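PDB 4AN8: CRISPR-associated protein CasA/Cse1 from Thermus thermophilus, which serves as a subunit of the Cascade ribonucleoprotein complex in CRISPR adaptive immunity, where it probably helps select foreign DNA. Local coordinates for residues G391-A396 and P428-Y433; A460-A465 and R495-L500; A424-L429 and R473-T478; S302-F307 and A436-F441; K383-L388 and L432-L437. All blocks are in the same frame, centred on the assembly; numbering follows the deposited sequence.

Interaction 1 of 5, residues G391-A396 and P428-Y433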
# COMPACT_ATOMS: atom_id res chain seq x y z
N GLY A 391 1.77 6.94 29.10
CA GLY A 391 1.26 7.55 30.31
C GLY A 391 -0.25 7.53 30.34
O GLY A 391 -0.85 7.17 31.36
N LEU A 392 -0.88 7.91 29.23
CA LEU A 392 -2.34 7.87 29.11
C LEU A 392 -2.89 6.46 29.25
O LEU A 392 -3.88 6.24 29.95
CB LEU A 392 -2.82 8.50 27.80
CG LEU A 392 -2.56 10.00 27.73
CD1 LEU A 392 -2.89 10.59 26.34
CD2 LEU A 392 -3.31 10.76 28.84
N LYS A 393 -2.25 5.49 28.60
CA LYS A 393 -2.68 4.10 28.72
C LYS A 393 -2.62 3.64 30.19
O LYS A 393 -3.49 2.89 30.66
CB LYS A 393 -1.83 3.19 27.84
CG LYS A 393 -2.15 1.70 27.94
CD LYS A 393 -1.12 0.89 27.16
CE LYS A 393 -1.40 -0.60 27.20
NZ LYS A 393 -2.69 -0.98 26.52
N HIS A 394 -1.60 4.08 30.90
CA HIS A 394 -1.46 3.68 32.29
C HIS A 394 -2.55 4.34 33.12
O HIS A 394 -3.19 3.71 33.97
CB HIS A 394 -0.08 4.05 32.82
CG HIS A 394 0.13 3.68 34.26
ND1 HIS A 394 0.30 4.62 35.25
CD2 HIS A 394 0.18 2.47 34.87
CE1 HIS A 394 0.46 4.01 36.41
NE2 HIS A 394 0.39 2.70 36.21
N LEU A 395 -2.78 5.62 32.85
CA LEU A 395 -3.85 6.34 33.50
C LEU A 395 -5.18 5.58 33.32
O LEU A 395 -5.89 5.33 34.29
CB LEU A 395 -3.94 7.75 32.91
CG LEU A 395 -4.55 8.84 33.78
CD1 LEU A 395 -4.55 10.18 33.04
CD2 LEU A 395 -5.95 8.46 34.15
N ALA A 396 -5.49 5.19 32.08
CA ALA A 396 -6.74 4.48 31.79
C ALA A 396 -6.84 3.17 32.56
O ALA A 396 -7.91 2.80 33.04
CB ALA A 396 -6.90 4.22 30.28
N PRO A 428 -12.76 6.68 26.62
CA PRO A 428 -12.36 7.38 25.38
C PRO A 428 -10.94 7.96 25.40
O PRO A 428 -10.58 8.67 24.47
CB PRO A 428 -13.36 8.53 25.30
CG PRO A 428 -13.73 8.80 26.74
CD PRO A 428 -13.73 7.46 27.40
N LEU A 429 -10.15 7.66 26.42
CA LEU A 429 -8.89 8.37 26.59
C LEU A 429 -7.85 8.11 25.47
O LEU A 429 -7.38 9.04 24.82
CB LEU A 429 -8.32 8.08 27.98
CG LEU A 429 -7.08 8.88 28.34
CD1 LEU A 429 -7.44 10.34 28.37
CD2 LEU A 429 -6.52 8.42 29.69
N GLU A 430 -7.51 6.85 25.24
CA GLU A 430 -6.45 6.52 24.29
C GLU A 430 -6.91 6.72 22.85
O GLU A 430 -6.18 7.25 22.02
CB GLU A 430 -5.98 5.08 24.47
CG GLU A 430 -5.17 4.82 25.72
CD GLU A 430 -4.87 3.35 25.88
OE1 GLU A 430 -3.94 2.86 25.20
OE2 GLU A 430 -5.59 2.67 26.65
N ARG A 431 -8.13 6.28 22.57
CA ARG A 431 -8.73 6.44 21.25
C ARG A 431 -8.72 7.90 20.83
O ARG A 431 -8.35 8.21 19.69
CB ARG A 431 -10.14 5.86 21.23
CG ARG A 431 -10.85 5.99 19.90
CD ARG A 431 -12.19 5.23 19.89
NE ARG A 431 -13.13 5.67 20.92
CZ ARG A 431 -13.87 6.78 20.84
NH1 ARG A 431 -13.79 7.57 19.78
NH2 ARG A 431 -14.70 7.09 21.83
N LEU A 432 -9.09 8.81 21.72
CA LEU A 432 -9.18 10.22 21.33
C LEU A 432 -7.82 10.91 21.23
O LEU A 432 -7.60 11.74 20.35
CB LEU A 432 -10.12 11.01 22.23
CG LEU A 432 -11.57 10.99 21.76
CD1 LEU A 432 -12.23 9.71 22.20
CD2 LEU A 432 -12.33 12.20 22.30
N TYR A 433 -6.91 10.59 22.13
CA TYR A 433 -5.55 11.09 22.03
C TYR A 433 -5.01 10.78 20.61
O TYR A 433 -4.64 11.69 19.87
CB TYR A 433 -4.69 10.42 23.10
CG TYR A 433 -3.21 10.72 23.01
CD1 TYR A 433 -2.73 12.01 23.21
CD2 TYR A 433 -2.29 9.71 22.75
CE1 TYR A 433 -1.38 12.29 23.14
CE2 TYR A 433 -0.92 9.99 22.68
CZ TYR A 433 -0.48 11.28 22.88
OH TYR A 433 0.86 11.58 22.81
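Leu392 and Leu429 join two helices of the C-terminal four-helix bundle of Cse1, and pack its interior here by crossing. The short segments of helices 372-403 and 429-446 run antiparallel, 155° between their directions, with axes 9.6 Å apart. The two leucines cross at about a right angle, the CD2 methyl of Leu392 lying 4.1 Å from CD2 of Leu429. That same Leu429 methyl reaches past the side chain to the backbone, 3.4 Å from Leu392 O, and also touches CB of Leu395. The other branch of Leu392 is directed at an aromatic ring: CD1 stands over one face of Tyr433, 3.6 Å from the ring centroid and 22° off its normal, in a CH-pi contact. It sits toward the CG side of the ring, 3.3 Å from Tyr433 CG. On the more open flank, the extended Glu430 side chain lies against the aliphatic part of Lys393, with Glu430 OE1 3.4 Å from Lys393 CB. A bend at chi4 (64°) turns NZ back to the Glu430 side, yet Lys393 NZ stays 4.2 Å from Glu430 OE1. Leu496 of helix 483-499 packs on Leu392 as well. With no hydrogen bond across the pair, cohesion here rests on apolar and CH-pi contact, while the opposite charges, too far apart for a salt bridge, probably add a modest long-range attraction.

Interaction 2 of 5, residues A460-A465 and R495-L500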
# COMPACT_ATOMS: atom_id res chain seq x y z
N ALA A 460 0.30 20.29 19.99
CA ALA A 460 -0.72 19.35 19.54
C ALA A 460 -0.86 18.19 20.52
O ALA A 460 -1.96 17.74 20.79
CB ALA A 460 -0.41 18.85 18.13
N LEU A 461 0.27 17.72 21.06
CA LEU A 461 0.23 16.68 22.08
C LEU A 461 -0.59 17.13 23.30
O LEU A 461 -1.42 16.38 23.83
CB LEU A 461 1.65 16.30 22.52
CG LEU A 461 2.51 15.55 21.50
CD1 LEU A 461 3.87 15.21 22.06
CD2 LEU A 461 1.80 14.30 21.05
N ARG A 462 -0.37 18.36 23.73
CA ARG A 462 -1.10 18.91 24.87
C ARG A 462 -2.60 18.91 24.60
O ARG A 462 -3.39 18.35 25.37
CB ARG A 462 -0.59 20.33 25.18
CG ARG A 462 -0.67 20.72 26.64
CD ARG A 462 0.20 21.94 26.94
NE ARG A 462 1.31 21.61 27.85
CZ ARG A 462 2.59 21.83 27.59
NH1 ARG A 462 2.96 22.39 26.44
NH2 ARG A 462 3.52 21.50 28.48
N GLY A 463 -2.99 19.49 23.47
CA GLY A 463 -4.39 19.58 23.10
C GLY A 463 -5.02 18.22 22.92
O GLY A 463 -6.18 18.01 23.29
N ALA A 464 -4.26 17.29 22.35
CA ALA A 464 -4.78 15.94 22.16
C ALA A 464 -5.08 15.32 23.52
O ALA A 464 -6.16 14.77 23.74
CB ALA A 464 -3.79 15.08 21.37
N ALA A 465 -4.10 15.38 24.42
CA ALA A 465 -4.26 14.83 25.77
C ALA A 465 -5.41 15.52 26.55
O ALA A 465 -6.30 14.84 27.08
CB ALA A 465 -2.94 14.93 26.54
N ARG A 495 0.08 15.17 36.66
CA ARG A 495 1.46 14.74 36.56
C ARG A 495 1.92 14.64 35.10
O ARG A 495 2.92 15.25 34.72
CB ARG A 495 1.66 13.39 37.25
CG ARG A 495 2.42 13.47 38.56
CD ARG A 495 2.67 12.10 39.16
NE ARG A 495 1.44 11.35 39.44
CZ ARG A 495 0.61 11.60 40.45
NH1 ARG A 495 0.87 12.60 41.29
NH2 ARG A 495 -0.47 10.86 40.62
N LEU A 496 1.19 13.87 34.29
CA LEU A 496 1.55 13.65 32.88
C LEU A 496 1.78 14.95 32.11
O LEU A 496 2.80 15.11 31.45
CB LEU A 496 0.51 12.79 32.16
CG LEU A 496 0.62 11.27 32.33
CD1 LEU A 496 -0.49 10.57 31.58
CD2 LEU A 496 1.97 10.78 31.86
N LEU A 497 0.83 15.87 32.20
CA LEU A 497 0.92 17.14 31.49
C LEU A 497 2.14 17.94 31.91
O LEU A 497 2.80 18.58 31.09
CB LEU A 497 -0.34 17.97 31.71
CG LEU A 497 -1.44 17.80 30.66
CD1 LEU A 497 -1.31 18.86 29.61
CD2 LEU A 497 -1.34 16.42 30.04
N GLY A 498 2.44 17.92 33.21
CA GLY A 498 3.57 18.67 33.72
C GLY A 498 4.84 18.32 32.97
O GLY A 498 5.55 19.20 32.49
N GLU A 499 5.11 17.02 32.87
CA GLU A 499 6.34 16.53 32.26
C GLU A 499 6.45 16.91 30.79
O GLU A 499 7.52 16.84 30.20
CB GLU A 499 6.44 15.01 32.42
CG GLU A 499 6.47 14.56 33.86
CD GLU A 499 6.80 13.09 33.99
OE1 GLU A 499 6.75 12.37 32.96
OE2 GLU A 499 7.11 12.64 35.12
N LEU A 500 5.33 17.32 30.20
CA LEU A 500 5.32 17.70 28.80
C LEU A 500 5.94 19.08 28.58
O LEU A 500 5.88 19.95 29.46
CB LEU A 500 3.89 17.65 28.24
CG LEU A 500 3.77 17.68 26.72
CD1 LEU A 500 4.18 16.34 26.12
CD2 LEU A 500 2.35 18.04 26.30
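Arg462 packs against Leu500, the last residue modelled, and shows how one long side chain can lie against two leucines in turn. The side chains of Arg462 and Leu500 slide past each other in opposite directions. At the root, Arg462 CB meets the CD2 methyl of Leu500 at 3.9 Å. The next carbon, CG, turns to a different leucine and rests 3.6 Å from CD1 of Leu497. Beyond CD the chain bends at chi3 (-115°), which sets NE back near the same Leu500 methyl. That methyl then lies over the centre of one guanidinium face, 4.0 Å above its plane. The tip reaches the chain end, where Arg462 NH2 is 3.0 Å from Leu500 O. Deeper in the interface the contacts are purely apolar: Ala465 CB touches Leu497 CD2 at 4.1 Å, and Leu461 CD1 touches Leu500 CD1 at 4.2 Å. Leu461 continues inward to Leu388 of helix 372-403 and to Leu437 of helix 429-446. The contact joins the two antiparallel helices of a helical hairpin, 453-476 and 483-499, in the four-helix bundle.

Interaction 3 of 5, residues A424-L429 and R473-T478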
# COMPACT_ATOMS: atom_id res chain seq x y z
N ALA A 424 -11.69 -0.24 30.71
CA ALA A 424 -10.56 0.52 30.17
C ALA A 424 -10.73 0.74 28.67
O ALA A 424 -10.46 1.82 28.15
CB ALA A 424 -9.23 -0.18 30.47
N ASN A 425 -11.18 -0.30 27.97
CA ASN A 425 -11.41 -0.21 26.54
C ASN A 425 -12.50 0.80 26.20
O ASN A 425 -12.40 1.51 25.20
CB ASN A 425 -11.76 -1.59 25.97
CG ASN A 425 -10.59 -2.56 26.04
OD1 ASN A 425 -9.57 -2.28 26.66
ND2 ASN A 425 -10.75 -3.71 25.40
N SER A 426 -13.53 0.86 27.04
CA SER A 426 -14.65 1.76 26.79
C SER A 426 -14.31 3.23 27.08
O SER A 426 -14.96 4.13 26.54
CB SER A 426 -15.89 1.34 27.58
OG SER A 426 -15.83 1.78 28.92
N LEU A 427 -13.30 3.46 27.91
CA LEU A 427 -12.87 4.82 28.20
C LEU A 427 -12.35 5.44 26.91
O LEU A 427 -11.60 4.81 26.18
CB LEU A 427 -11.78 4.83 29.27
CG LEU A 427 -12.14 4.27 30.66
CD1 LEU A 427 -10.89 4.11 31.51
CD2 LEU A 427 -13.16 5.16 31.36
N PRO A 428 -12.76 6.68 26.62
CA PRO A 428 -12.36 7.38 25.38
C PRO A 428 -10.94 7.96 25.40
O PRO A 428 -10.58 8.67 24.47
CB PRO A 428 -13.36 8.53 25.30
CG PRO A 428 -13.73 8.80 26.74
CD PRO A 428 -13.73 7.46 27.40
N LEU A 429 -10.15 7.66 26.42
CA LEU A 429 -8.89 8.37 26.59
C LEU A 429 -7.85 8.11 25.47
O LEU A 429 -7.38 9.04 24.82
CB LEU A 429 -8.32 8.08 27.98
CG LEU A 429 -7.08 8.88 28.34
CD1 LEU A 429 -7.44 10.34 28.37
CD2 LEU A 429 -6.52 8.42 29.69
N ARG A 473 -13.44 12.60 31.61
CA ARG A 473 -14.11 13.25 32.74
C ARG A 473 -15.61 13.20 32.53
O ARG A 473 -16.36 12.71 33.38
CB ARG A 473 -13.69 14.72 32.85
CG ARG A 473 -12.40 14.94 33.61
CD ARG A 473 -12.26 16.41 34.03
NE ARG A 473 -13.32 16.81 34.95
CZ ARG A 473 -13.19 16.86 36.28
NH1 ARG A 473 -12.03 16.54 36.85
NH2 ARG A 473 -14.21 17.23 37.04
N ARG A 474 -16.04 13.71 31.37
CA ARG A 474 -17.44 13.68 30.97
C ARG A 474 -18.05 12.30 31.18
O ARG A 474 -19.18 12.16 31.64
CB ARG A 474 -17.57 14.12 29.51
CG ARG A 474 -18.94 14.62 29.12
CD ARG A 474 -19.01 14.91 27.63
NE ARG A 474 -18.23 16.07 27.24
CZ ARG A 474 -17.29 16.05 26.31
NH1 ARG A 474 -17.03 14.91 25.67
NH2 ARG A 474 -16.60 17.15 26.01
N PHE A 475 -17.28 11.26 30.85
CA PHE A 475 -17.74 9.89 31.01
C PHE A 475 -17.74 9.49 32.48
O PHE A 475 -18.68 8.88 32.99
CB PHE A 475 -16.82 8.96 30.21
CG PHE A 475 -17.15 7.50 30.33
CD1 PHE A 475 -16.96 6.82 31.52
CD2 PHE A 475 -17.65 6.80 29.24
CE1 PHE A 475 -17.26 5.48 31.63
CE2 PHE A 475 -17.95 5.45 29.33
CZ PHE A 475 -17.76 4.79 30.53
N LEU A 476 -16.66 9.84 33.18
CA LEU A 476 -16.54 9.49 34.59
C LEU A 476 -17.51 10.26 35.49
O LEU A 476 -17.85 9.80 36.57
CB LEU A 476 -15.11 9.71 35.06
CG LEU A 476 -14.07 8.77 34.43
CD1 LEU A 476 -12.66 9.13 34.88
CD2 LEU A 476 -14.41 7.31 34.74
N GLY A 477 -17.96 11.42 35.03
CA GLY A 477 -18.73 12.29 35.90
C GLY A 477 -20.20 11.95 36.06
O GLY A 477 -20.94 12.75 36.63
N THR A 478 -20.62 10.77 35.61
CA THR A 478 -22.05 10.44 35.58
C THR A 478 -22.48 9.38 36.59
O THR A 478 -23.67 9.12 36.76
CB THR A 478 -22.50 9.96 34.17
OG1 THR A 478 -21.96 8.66 33.90
CG2 THR A 478 -22.08 10.96 33.09
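Phe475 meets Ser426, Leu427 and Pro428 in succession, a small example of how one ring can cover a break between two helices. It belongs to the last turn of helix 453-476. Its CB points to the facing segment, and CG is anti to the backbone N (chi1 178°). CZ lies 3.9 Å from Ser426 OG, a hydroxyl whose hydrogen bond is made within its own helix, to Leu423 O. CE1 and CD1 both lie 4.1 Å from CD2 of Leu427, whose side chain crosses that of Phe475 at about a right angle, while CD2 of the ring comes to 4.4 Å from Pro428 CD. The next residue, Leu476, adds a methyl contact from the more buried side: its CD2 touches Leu427 CD2 at 4.2 Å, and both leucines also pack on Val399 of helix 372-403. Gly477 then leaves helical geometry, though its N still bonds to Arg473 O at 2.6 Å. On the facing side, Leu427 is likewise the first residue to depart from its helix. The pattern is that of a helix C-terminus packed against the short connection between helices 417-426 and 429-446, with Pro428 at the N-cap position, at one end of the four-helix bundle.

Interaction 4 of 5, residues S302-F307 and A436-F441; sequences SFWRDF and ALDGAF
Trp304 and Phe441 lie nearly parallel, and the other side chains are arranged about this pair, a clear case of stacking combined with a polar edge. The five-membered ring of Trp304 and the Phe441 ring form an offset stack, centroids 4.4 Å apart and planes inclined by 10°. The side chains slide past each other in opposite directions, which brings each CB over the other's ring: Trp304 CB is 3.8 Å from the Phe441 centroid, and Phe441 CB is 4.0 Å from the centroid of the pyrrole ring. The opposite face of the indole carries Ser302 CB. At its rim, Trp304 NE1 donates to Asp438 OD1 over 2.6 Å, with an N-H...O angle of 156°. The acceptor lies close to the indole plane, while the carboxylate itself is turned 87° to the ring. Ser302 OG also donates to Asp438 OD1, but at 2.5 Å the distance is doubtfully short; OD1 appears to take two donors from the 302-307 loop. Farther along the indole, CZ2 rests 3.8 Å from Leu437 CB. Phe307 meets Phe441 on the same side as Trp304 CB, its CD2 3.9 Å from Phe441 CE2, and Phe445 stacks on Phe441 to extend the cluster. An offset aromatic stack with a hydrogen bond at the indole edge thus joins a 3-10 turn, in the loop between strand 292-294 and helix 320-333, to helix 429-446 of the C-terminal four-helix bundle.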
# COMPACT_ATOMS: atom_id res chain seq x y z
N SER A 302 -2.21 3.75 14.42
CA SER A 302 -1.93 4.73 13.37
C SER A 302 -0.65 4.41 12.62
O SER A 302 0.38 4.16 13.23
CB SER A 302 -1.82 6.14 13.97
OG SER A 302 -3.08 6.62 14.42
N PHE A 303 -0.71 4.44 11.30
CA PHE A 303 0.43 4.04 10.49
C PHE A 303 1.68 4.94 10.63
O PHE A 303 2.81 4.45 10.64
CB PHE A 303 0.03 3.92 9.02
CG PHE A 303 1.10 3.33 8.18
CD1 PHE A 303 1.52 2.03 8.40
CD2 PHE A 303 1.75 4.09 7.22
CE1 PHE A 303 2.56 1.47 7.61
CE2 PHE A 303 2.78 3.56 6.44
CZ PHE A 303 3.19 2.25 6.64
N TRP A 304 1.48 6.24 10.74
CA TRP A 304 2.59 7.18 10.81
C TRP A 304 3.46 6.91 12.04
O TRP A 304 4.60 7.38 12.13
CB TRP A 304 2.12 8.64 10.77
CG TRP A 304 1.04 8.97 11.77
CD1 TRP A 304 -0.31 8.92 11.57
CD2 TRP A 304 1.22 9.36 13.14
NE1 TRP A 304 -0.98 9.27 12.72
CE2 TRP A 304 -0.06 9.55 13.70
CE3 TRP A 304 2.34 9.58 13.94
CZ2 TRP A 304 -0.26 9.94 15.04
CZ3 TRP A 304 2.15 9.99 15.28
CH2 TRP A 304 0.85 10.15 15.80
N ARG A 305 2.92 6.14 12.97
CA ARG A 305 3.67 5.78 14.17
C ARG A 305 4.90 4.95 13.87
O ARG A 305 5.80 4.86 14.69
CB ARG A 305 2.79 5.02 15.14
CG ARG A 305 1.84 5.91 15.88
CD ARG A 305 1.78 5.42 17.29
NE ARG A 305 0.48 4.87 17.59
CZ ARG A 305 0.20 4.15 18.66
NH1 ARG A 305 1.13 3.85 19.55
NH2 ARG A 305 -1.04 3.72 18.81
N ASP A 306 4.94 4.33 12.70
CA ASP A 306 6.11 3.57 12.28
C ASP A 306 7.09 4.39 11.43
O ASP A 306 8.09 3.84 10.97
CB ASP A 306 5.69 2.31 11.51
CG ASP A 306 4.96 1.32 12.38
OD1 ASP A 306 5.45 1.01 13.48
OD2 ASP A 306 3.87 0.85 11.99
N PHE A 307 6.80 5.67 11.19
CA PHE A 307 7.63 6.44 10.26
C PHE A 307 9.10 6.68 10.69
O PHE A 307 9.95 6.92 9.83
CB PHE A 307 6.99 7.79 9.88
CG PHE A 307 5.88 7.70 8.86
CD1 PHE A 307 5.51 6.48 8.29
CD2 PHE A 307 5.20 8.85 8.46
CE1 PHE A 307 4.49 6.42 7.37
CE2 PHE A 307 4.19 8.81 7.53
CZ PHE A 307 3.84 7.60 6.97
N ALA A 436 -6.90 12.42 17.70
CA ALA A 436 -6.56 13.84 17.59
C ALA A 436 -5.23 14.01 16.89
O ALA A 436 -5.06 14.93 16.09
CB ALA A 436 -6.53 14.50 18.95
N LEU A 437 -4.27 13.15 17.21
CA LEU A 437 -2.92 13.23 16.61
C LEU A 437 -2.91 12.82 15.12
O LEU A 437 -2.12 13.35 14.34
CB LEU A 437 -1.94 12.37 17.40
CG LEU A 437 -1.67 12.85 18.83
CD1 LEU A 437 -0.56 12.02 19.43
CD2 LEU A 437 -1.29 14.32 18.83
N ASP A 438 -3.80 11.91 14.73
CA ASP A 438 -3.99 11.60 13.31
C ASP A 438 -4.29 12.87 12.50
O ASP A 438 -3.77 13.04 11.41
CB ASP A 438 -5.09 10.57 13.09
CG ASP A 438 -4.68 9.18 13.50
OD1 ASP A 438 -3.47 8.85 13.42
OD2 ASP A 438 -5.57 8.41 13.92
N GLY A 439 -5.13 13.76 13.05
CA GLY A 439 -5.39 15.05 12.44
C GLY A 439 -4.23 16.03 12.55
O GLY A 439 -4.02 16.87 11.67
N ALA A 440 -3.46 15.94 13.63
CA ALA A 440 -2.37 16.88 13.81
C ALA A 440 -1.11 16.46 13.06
O ALA A 440 -0.29 17.31 12.69
CB ALA A 440 -2.06 17.06 15.30
N PHE A 441 -0.94 15.16 12.85
CA PHE A 441 0.32 14.70 12.27
C PHE A 441 0.72 15.32 10.92
O PHE A 441 1.88 15.70 10.76
CB PHE A 441 0.43 13.17 12.19
CG PHE A 441 1.78 12.71 11.72
CD1 PHE A 441 2.88 12.80 12.56
CD2 PHE A 441 1.97 12.25 10.42
CE1 PHE A 441 4.13 12.41 12.13
CE2 PHE A 441 3.23 11.85 9.99
CZ PHE A 441 4.31 11.93 10.85

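Interaction 5 of 5, residues K383-L388 and L432-L437; sequences KMAEEL and LYWHAL
The Tyr433 ring presents its edge to Ala385, whose carbonyl oxygen lies near the ring plane, and Trp434 NE1 lies at the ring edge too. The methyl CD1 of Leu437 sits 3.5 Å above one face, toward the rim; this is the face turned away from Leu392. The neighbouring indole of Trp434 has Tyr433 CD2 over the centre of one face, 3.7 Å from its plane, so two successive aromatics of one helix pack against each other. At the far end of the phenol, Tyr433 OH donates to Ala385 O at 2.8 Å. The donor lies in the carbonyl plane, on a lone pair, with a C=O...O angle of 114°. This bond links the antiparallel helices 372-403 and 429-446 of the four-helix bundle, whose segment axes are 11.6 Å apart here and inclined at 161°. Leu388 packs beside the phenol on the partner helix, its CD2 3.5 Å from Tyr433 CE1 and its CB 3.3 Å from the hydroxyl oxygen. Toward the margin, Glu386 comes to Trp434 CH2 with OE2 at 3.9 Å, carboxylate and indole planes 38° apart. Its chain bends at chi2, which swings CD toward the indole. The carboxylate's main polar partner is Arg305, by a salt bridge; the same arginine makes a cation-pi contact with Trp434. Ala385 CB completes the apolar side with Leu437 CD1 at 4.1 Å.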
# COMPACT_ATOMS: atom_id res chain seq x y z
N LYS A 383 8.62 10.08 19.61
CA LYS A 383 9.00 9.54 20.91
C LYS A 383 8.16 10.22 22.00
O LYS A 383 7.58 9.55 22.85
CB LYS A 383 10.49 9.74 21.16
CG LYS A 383 11.04 8.95 22.34
CD LYS A 383 12.56 9.09 22.42
CE LYS A 383 13.14 8.40 23.66
NZ LYS A 383 12.78 9.10 24.93
N MET A 384 8.08 11.54 21.94
CA MET A 384 7.19 12.28 22.82
C MET A 384 5.79 11.68 22.76
O MET A 384 5.22 11.32 23.79
CB MET A 384 7.15 13.75 22.43
CG MET A 384 8.48 14.46 22.61
SD MET A 384 8.62 16.01 21.67
CE MET A 384 7.20 16.91 22.30
N ALA A 385 5.24 11.55 21.54
CA ALA A 385 3.87 11.10 21.38
C ALA A 385 3.70 9.71 21.98
O ALA A 385 2.68 9.44 22.63
CB ALA A 385 3.43 11.16 19.92
N GLU A 386 4.70 8.85 21.83
CA GLU A 386 4.60 7.50 22.41
C GLU A 386 4.69 7.49 23.94
O GLU A 386 4.04 6.68 24.60
CB GLU A 386 5.63 6.51 21.82
CG GLU A 386 5.46 6.19 20.33
CD GLU A 386 4.26 5.28 20.02
OE1 GLU A 386 3.72 4.63 20.95
OE2 GLU A 386 3.84 5.20 18.85
N GLU A 387 5.51 8.37 24.50
CA GLU A 387 5.68 8.38 25.94
C GLU A 387 4.39 8.86 26.60
O GLU A 387 3.91 8.28 27.56
CB GLU A 387 6.87 9.25 26.34
CG GLU A 387 8.22 8.61 26.05
CD GLU A 387 9.41 9.49 26.45
OE1 GLU A 387 9.18 10.57 27.04
OE2 GLU A 387 10.56 9.08 26.18
N LEU A 388 3.84 9.94 26.06
CA LEU A 388 2.60 10.48 26.57
C LEU A 388 1.49 9.43 26.45
O LEU A 388 0.75 9.18 27.41
CB LEU A 388 2.27 11.76 25.82
CG LEU A 388 0.92 12.39 26.13
CD1 LEU A 388 0.79 12.57 27.63
CD2 LEU A 388 0.81 13.70 25.42
N LEU A 432 -9.09 8.81 21.72
CA LEU A 432 -9.18 10.22 21.33
C LEU A 432 -7.82 10.91 21.23
O LEU A 432 -7.60 11.74 20.35
CB LEU A 432 -10.12 11.01 22.23
CG LEU A 432 -11.57 10.99 21.76
CD1 LEU A 432 -12.23 9.71 22.20
CD2 LEU A 432 -12.33 12.20 22.30
N TYR A 433 -6.91 10.59 22.13
CA TYR A 433 -5.55 11.09 22.03
C TYR A 433 -5.01 10.78 20.61
O TYR A 433 -4.64 11.69 19.87
CB TYR A 433 -4.69 10.42 23.10
CG TYR A 433 -3.21 10.72 23.01
CD1 TYR A 433 -2.73 12.01 23.21
CD2 TYR A 433 -2.29 9.71 22.75
CE1 TYR A 433 -1.38 12.29 23.14
CE2 TYR A 433 -0.92 9.99 22.68
CZ TYR A 433 -0.48 11.28 22.88
OH TYR A 433 0.86 11.58 22.81
N TRP A 434 -4.99 9.51 20.24
CA TRP A 434 -4.45 9.10 18.94
C TRP A 434 -5.25 9.66 17.76
O TRP A 434 -4.68 10.14 16.78
CB TRP A 434 -4.33 7.58 18.87
CG TRP A 434 -3.25 7.09 19.76
CD1 TRP A 434 -3.39 6.31 20.87
CD2 TRP A 434 -1.85 7.39 19.65
NE1 TRP A 434 -2.16 6.09 21.44
CE2 TRP A 434 -1.20 6.73 20.71
CE3 TRP A 434 -1.08 8.13 18.75
CZ2 TRP A 434 0.19 6.81 20.90
CZ3 TRP A 434 0.30 8.20 18.93
CH2 TRP A 434 0.92 7.54 20.00
N HIS A 435 -6.57 9.63 17.86
CA HIS A 435 -7.40 10.22 16.82
C HIS A 435 -7.09 11.70 16.61
O HIS A 435 -7.03 12.19 15.48
CB HIS A 435 -8.88 10.04 17.12
CG HIS A 435 -9.78 10.61 16.07
ND1 HIS A 435 -10.50 9.82 15.21
CD2 HIS A 435 -10.03 11.89 15.72
CE1 HIS A 435 -11.18 10.59 14.38
NE2 HIS A 435 -10.91 11.85 14.66
N ALA A 436 -6.90 12.42 17.70
CA ALA A 436 -6.56 13.84 17.59
C ALA A 436 -5.23 14.01 16.89
O ALA A 436 -5.06 14.93 16.09
CB ALA A 436 -6.53 14.50 18.95
N LEU A 437 -4.27 13.15 17.21
CA LEU A 437 -2.92 13.23 16.61
C LEU A 437 -2.91 12.82 15.12
O LEU A 437 -2.12 13.35 14.34
CB LEU A 437 -1.94 12.37 17.40
CG LEU A 437 -1.67 12.85 18.83
CD1 LEU A 437 -0.56 12.02 19.43
CD2 LEU A 437 -1.29 14.32 18.83

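How the interactions relate
Helix 429-446 is the common thread: interactions 1, 5 and 4 follow one another along it, interaction 1 centred about 9 Å from interaction 5 and interaction 5 about 8 Å from interaction 4. Tyr433 serves interactions 1 and 5, Leu437 interactions 4 and 5. Interaction 2 adds the neighbouring hairpin, meeting interactions 1 and 5 through Leu461 CD2, which lies 3.4 Å from Tyr433 OH. Interaction 3 lies at the far end of the bundle, about 23 Å from interaction 4 between centres, and shares Pro428 and Leu429 with interaction 1. Toward the rest of the protein, a salt bridge of Arg305 NH1 with Glu386 OE1, 3.0 Å long, ties interactions 4 and 5.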